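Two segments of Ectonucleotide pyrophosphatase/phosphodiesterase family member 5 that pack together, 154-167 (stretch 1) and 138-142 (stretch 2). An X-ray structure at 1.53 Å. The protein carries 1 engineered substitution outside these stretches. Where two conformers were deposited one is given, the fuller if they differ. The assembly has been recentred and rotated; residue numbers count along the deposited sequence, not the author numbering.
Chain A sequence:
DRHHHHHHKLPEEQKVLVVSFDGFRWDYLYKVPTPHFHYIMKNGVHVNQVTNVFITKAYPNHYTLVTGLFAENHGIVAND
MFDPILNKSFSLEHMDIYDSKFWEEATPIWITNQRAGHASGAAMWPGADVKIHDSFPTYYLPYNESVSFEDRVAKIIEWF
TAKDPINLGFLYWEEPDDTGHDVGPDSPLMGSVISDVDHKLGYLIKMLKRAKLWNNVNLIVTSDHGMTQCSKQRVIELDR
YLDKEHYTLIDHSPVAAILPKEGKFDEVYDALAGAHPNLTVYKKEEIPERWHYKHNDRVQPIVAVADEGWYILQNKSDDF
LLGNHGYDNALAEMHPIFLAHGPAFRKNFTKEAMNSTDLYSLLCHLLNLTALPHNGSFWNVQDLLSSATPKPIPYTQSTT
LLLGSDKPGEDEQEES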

# COMPACT_ATOMS: atom_id res chain seq x y z
N ALA A 154 -8.42 20.17 -0.99
CA ALA A 154 -9.56 21.03 -1.30
C ALA A 154 -10.73 20.21 -1.82
O ALA A 154 -11.88 20.44 -1.42
CB ALA A 154 -9.16 22.10 -2.31
N LYS A 155 -10.47 19.25 -2.70
CA LYS A 155 -11.55 18.42 -3.22
C LYS A 155 -12.17 17.57 -2.12
O LYS A 155 -13.40 17.45 -2.03
CB LYS A 155 -11.02 17.53 -4.35
CG LYS A 155 -10.68 18.31 -5.60
CD LYS A 155 -12.00 18.81 -6.23
CE LYS A 155 -11.86 19.96 -7.21
NZ LYS A 155 -13.24 20.51 -7.43
N ILE A 156 -11.33 16.95 -1.28
CA ILE A 156 -11.86 16.16 -0.17
C ILE A 156 -12.79 17.00 0.70
O ILE A 156 -13.87 16.54 1.10
CB ILE A 156 -10.68 15.58 0.65
CG1 ILE A 156 -9.98 14.49 -0.16
CG2 ILE A 156 -11.16 15.09 2.02
CD1 ILE A 156 -10.73 13.18 -0.29
N ILE A 157 -12.37 18.22 1.06
CA ILE A 157 -13.16 19.07 1.95
C ILE A 157 -14.46 19.45 1.25
O ILE A 157 -15.54 19.46 1.87
CB ILE A 157 -12.36 20.33 2.35
CG1 ILE A 157 -11.08 19.99 3.15
CG2 ILE A 157 -13.27 21.32 3.14
CD1 ILE A 157 -11.29 19.55 4.49
N GLU A 158 -14.37 19.79 -0.03
CA GLU A 158 -15.56 20.09 -0.83
C GLU A 158 -16.54 18.93 -0.82
O GLU A 158 -17.75 19.12 -0.65
CB GLU A 158 -15.15 20.41 -2.26
CG GLU A 158 -14.47 21.73 -2.40
CD GLU A 158 -13.76 21.90 -3.73
OE1 GLU A 158 -13.98 21.07 -4.65
OE2 GLU A 158 -12.97 22.86 -3.84
N TRP A 159 -16.04 17.71 -0.98
CA TRP A 159 -16.93 16.56 -1.03
C TRP A 159 -17.58 16.27 0.32
O TRP A 159 -18.75 15.87 0.36
CB TRP A 159 -16.16 15.34 -1.55
CG TRP A 159 -15.67 15.52 -2.96
CD1 TRP A 159 -16.19 16.33 -3.94
CD2 TRP A 159 -14.54 14.87 -3.54
NE1 TRP A 159 -15.46 16.20 -5.09
CE2 TRP A 159 -14.43 15.32 -4.86
CE3 TRP A 159 -13.61 13.95 -3.06
CZ2 TRP A 159 -13.43 14.85 -5.73
CZ3 TRP A 159 -12.62 13.50 -3.90
CH2 TRP A 159 -12.54 13.95 -5.22
N PHE A 160 -16.85 16.46 1.43
CA PHE A 160 -17.44 16.23 2.75
C PHE A 160 -18.52 17.26 3.07
O PHE A 160 -19.34 17.02 3.98
CB PHE A 160 -16.38 16.29 3.85
CG PHE A 160 -15.72 14.97 4.14
CD1 PHE A 160 -16.45 13.92 4.69
CD2 PHE A 160 -14.38 14.77 3.88
CE1 PHE A 160 -15.85 12.71 4.97
CE2 PHE A 160 -13.77 13.55 4.15
CZ PHE A 160 -14.51 12.52 4.68
N THR A 161 -18.53 18.40 2.37
CA THR A 161 -19.46 19.49 2.65
C THR A 161 -20.37 19.79 1.46
O THR A 161 -21.05 20.83 1.43
CB THR A 161 -18.70 20.75 3.04
OG1 THR A 161 -17.85 21.15 1.95
CG2 THR A 161 -17.88 20.49 4.32
N ALA A 162 -20.41 18.88 0.49
CA ALA A 162 -21.17 19.09 -0.73
C ALA A 162 -22.67 19.03 -0.47
O ALA A 162 -23.15 18.53 0.55
CB ALA A 162 -20.79 18.05 -1.78
N LYS A 163 -23.43 19.52 -1.45
CA LYS A 163 -24.87 19.35 -1.41
C LYS A 163 -25.24 17.89 -1.20
O LYS A 163 -26.14 17.57 -0.43
CB LYS A 163 -25.46 19.92 -2.71
CG LYS A 163 -26.94 19.96 -2.73
CD LYS A 163 -27.48 20.55 -4.02
CE LYS A 163 -27.18 19.69 -5.21
NZ LYS A 163 -27.94 20.18 -6.41
N ASP A 164 -24.51 16.97 -1.86
CA ASP A 164 -24.65 15.53 -1.67
C ASP A 164 -23.32 15.04 -1.10
O ASP A 164 -22.43 14.63 -1.84
CB ASP A 164 -24.96 14.77 -2.96
CG ASP A 164 -24.91 13.24 -2.78
OD1 ASP A 164 -24.98 12.76 -1.62
OD2 ASP A 164 -24.79 12.52 -3.79
N PRO A 165 -23.15 15.09 0.21
CA PRO A 165 -21.81 14.92 0.78
C PRO A 165 -21.42 13.47 0.99
O PRO A 165 -22.25 12.57 1.16
CB PRO A 165 -21.93 15.66 2.12
CG PRO A 165 -23.34 15.44 2.52
CD PRO A 165 -24.13 15.50 1.23
N ILE A 166 -20.10 13.26 1.01
CA ILE A 166 -19.54 11.94 1.27
C ILE A 166 -19.47 11.69 2.76
O ILE A 166 -19.32 12.61 3.58
CB ILE A 166 -18.14 11.78 0.62
CG1 ILE A 166 -17.11 12.74 1.24
CG2 ILE A 166 -18.25 11.97 -0.89
CD1 ILE A 166 -15.65 12.47 0.80
N ASN A 167 -19.58 10.42 3.11
CA ASN A 167 -19.24 9.98 4.46
C ASN A 167 -17.87 9.33 4.52
O ASN A 167 -17.40 9.07 5.63
CB ASN A 167 -20.26 8.96 4.99
CG ASN A 167 -20.30 7.69 4.18
OD1 ASN A 167 -19.88 7.66 3.05
ND2 ASN A 167 -20.83 6.62 4.77
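Stretch 2 (138-142) TYYLP

How does stretch 2 run over stretch 1? Stretch 1 starts as a helix through Phe160, leaves helical geometry at Thr161 and continues as an irregular turn; stretch 2 is extended at Tyr139 and Tyr140. The two run in opposite senses: Lys155 CA is 8.8 Å from Leu141 CA, Trp159 CA is 7.6 Å from Tyr139 CA, and Ile166 CA is 8.1 Å from Thr138 CA. The turn is tied back to the helix by a hydrogen bond from Ile166 N to Trp159 O, 3.0 Å long, which keeps Ile166 close to Trp159.

What sits at the middle of the contact? Trp159 and Tyr139 both point toward the opposing stretch and form an offset stack, the tryptophan five-membered ring and the tyrosine ring lying 4.4 Å apart between centroids with planes only 12° from parallel. Tyr139 CB also lies over a face of the indole, 3.5 Å from Trp159 CE2, as a CH-pi contact. Ile166 CG2 meets the edge of the tyrosine ring, 3.4 Å from Tyr139 CD2.

What holds the far end of the tyrosine? Its hydroxyl reaches the turn beyond the helix, where Tyr139 OH donates a short 2.6 Å hydrogen bond to Asp164 O. A water adds a second link, donating to Tyr139 OH at 2.9 Å and accepting from Asp164 N at 3.0 Å, so the hydroxyl engages the backbone of one residue both directly and through solvent.

How does the other end close? The side chain of Leu141 starts sideways but its end comes nearer, bringing Leu141 CD2 to the indole edge, 3.8 Å from Trp159 CZ2. The same methyl lies 4.1 Å from Lys155 CG, while the lysine's end leads away to a salt bridge, Lys155 NZ to Glu158 OE1 2.9 Å. Tyr140, between the two inward-reaching residues, points its side chain away.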

# COMPACT_ATOMS: atom_id res chain seq x y z
N THR A 138 -18.33 7.74 -5.83
CA THR A 138 -19.27 8.81 -6.21
C THR A 138 -18.54 10.01 -6.79
O THR A 138 -18.96 10.57 -7.82
CB THR A 138 -20.07 9.24 -5.00
OG1 THR A 138 -20.59 8.08 -4.35
CG2 THR A 138 -21.22 10.19 -5.43
N TYR A 139 -17.44 10.41 -6.14
CA TYR A 139 -16.56 11.47 -6.61
C TYR A 139 -15.14 10.94 -6.66
O TYR A 139 -14.69 10.29 -5.71
CB TYR A 139 -16.57 12.69 -5.69
CG TYR A 139 -17.94 13.27 -5.32
CD1 TYR A 139 -18.56 14.18 -6.15
CD2 TYR A 139 -18.57 12.94 -4.13
CE1 TYR A 139 -19.78 14.73 -5.82
CE2 TYR A 139 -19.81 13.50 -3.78
CZ TYR A 139 -20.40 14.39 -4.64
OH TYR A 139 -21.62 14.95 -4.31
N TYR A 140 -14.42 11.26 -7.73
CA TYR A 140 -13.01 10.86 -7.80
C TYR A 140 -12.27 11.76 -8.77
O TYR A 140 -12.87 12.40 -9.65
CB TYR A 140 -12.86 9.39 -8.20
CG TYR A 140 -13.24 9.10 -9.63
CD1 TYR A 140 -12.30 9.14 -10.64
CD2 TYR A 140 -14.55 8.78 -9.96
CE1 TYR A 140 -12.66 8.89 -11.97
CE2 TYR A 140 -14.92 8.53 -11.29
CZ TYR A 140 -13.97 8.58 -12.28
OH TYR A 140 -14.34 8.33 -13.59
N LEU A 141 -10.98 11.78 -8.62
CA LEU A 141 -10.08 12.47 -9.54
C LEU A 141 -9.35 11.48 -10.44
O LEU A 141 -8.80 10.50 -9.94
CB LEU A 141 -9.06 13.30 -8.78
CG LEU A 141 -9.58 14.25 -7.69
CD1 LEU A 141 -8.44 15.01 -7.01
CD2 LEU A 141 -10.63 15.22 -8.25
N PRO A 142 -9.30 11.70 -11.75
CA PRO A 142 -8.36 10.93 -12.58
C PRO A 142 -6.94 11.06 -12.04
O PRO A 142 -6.50 12.15 -11.68
CB PRO A 142 -8.50 11.59 -13.96
CG PRO A 142 -9.86 12.19 -13.93
CD PRO A 142 -9.98 12.73 -12.54
O HOH W 1 -23.02 17.53 -4.40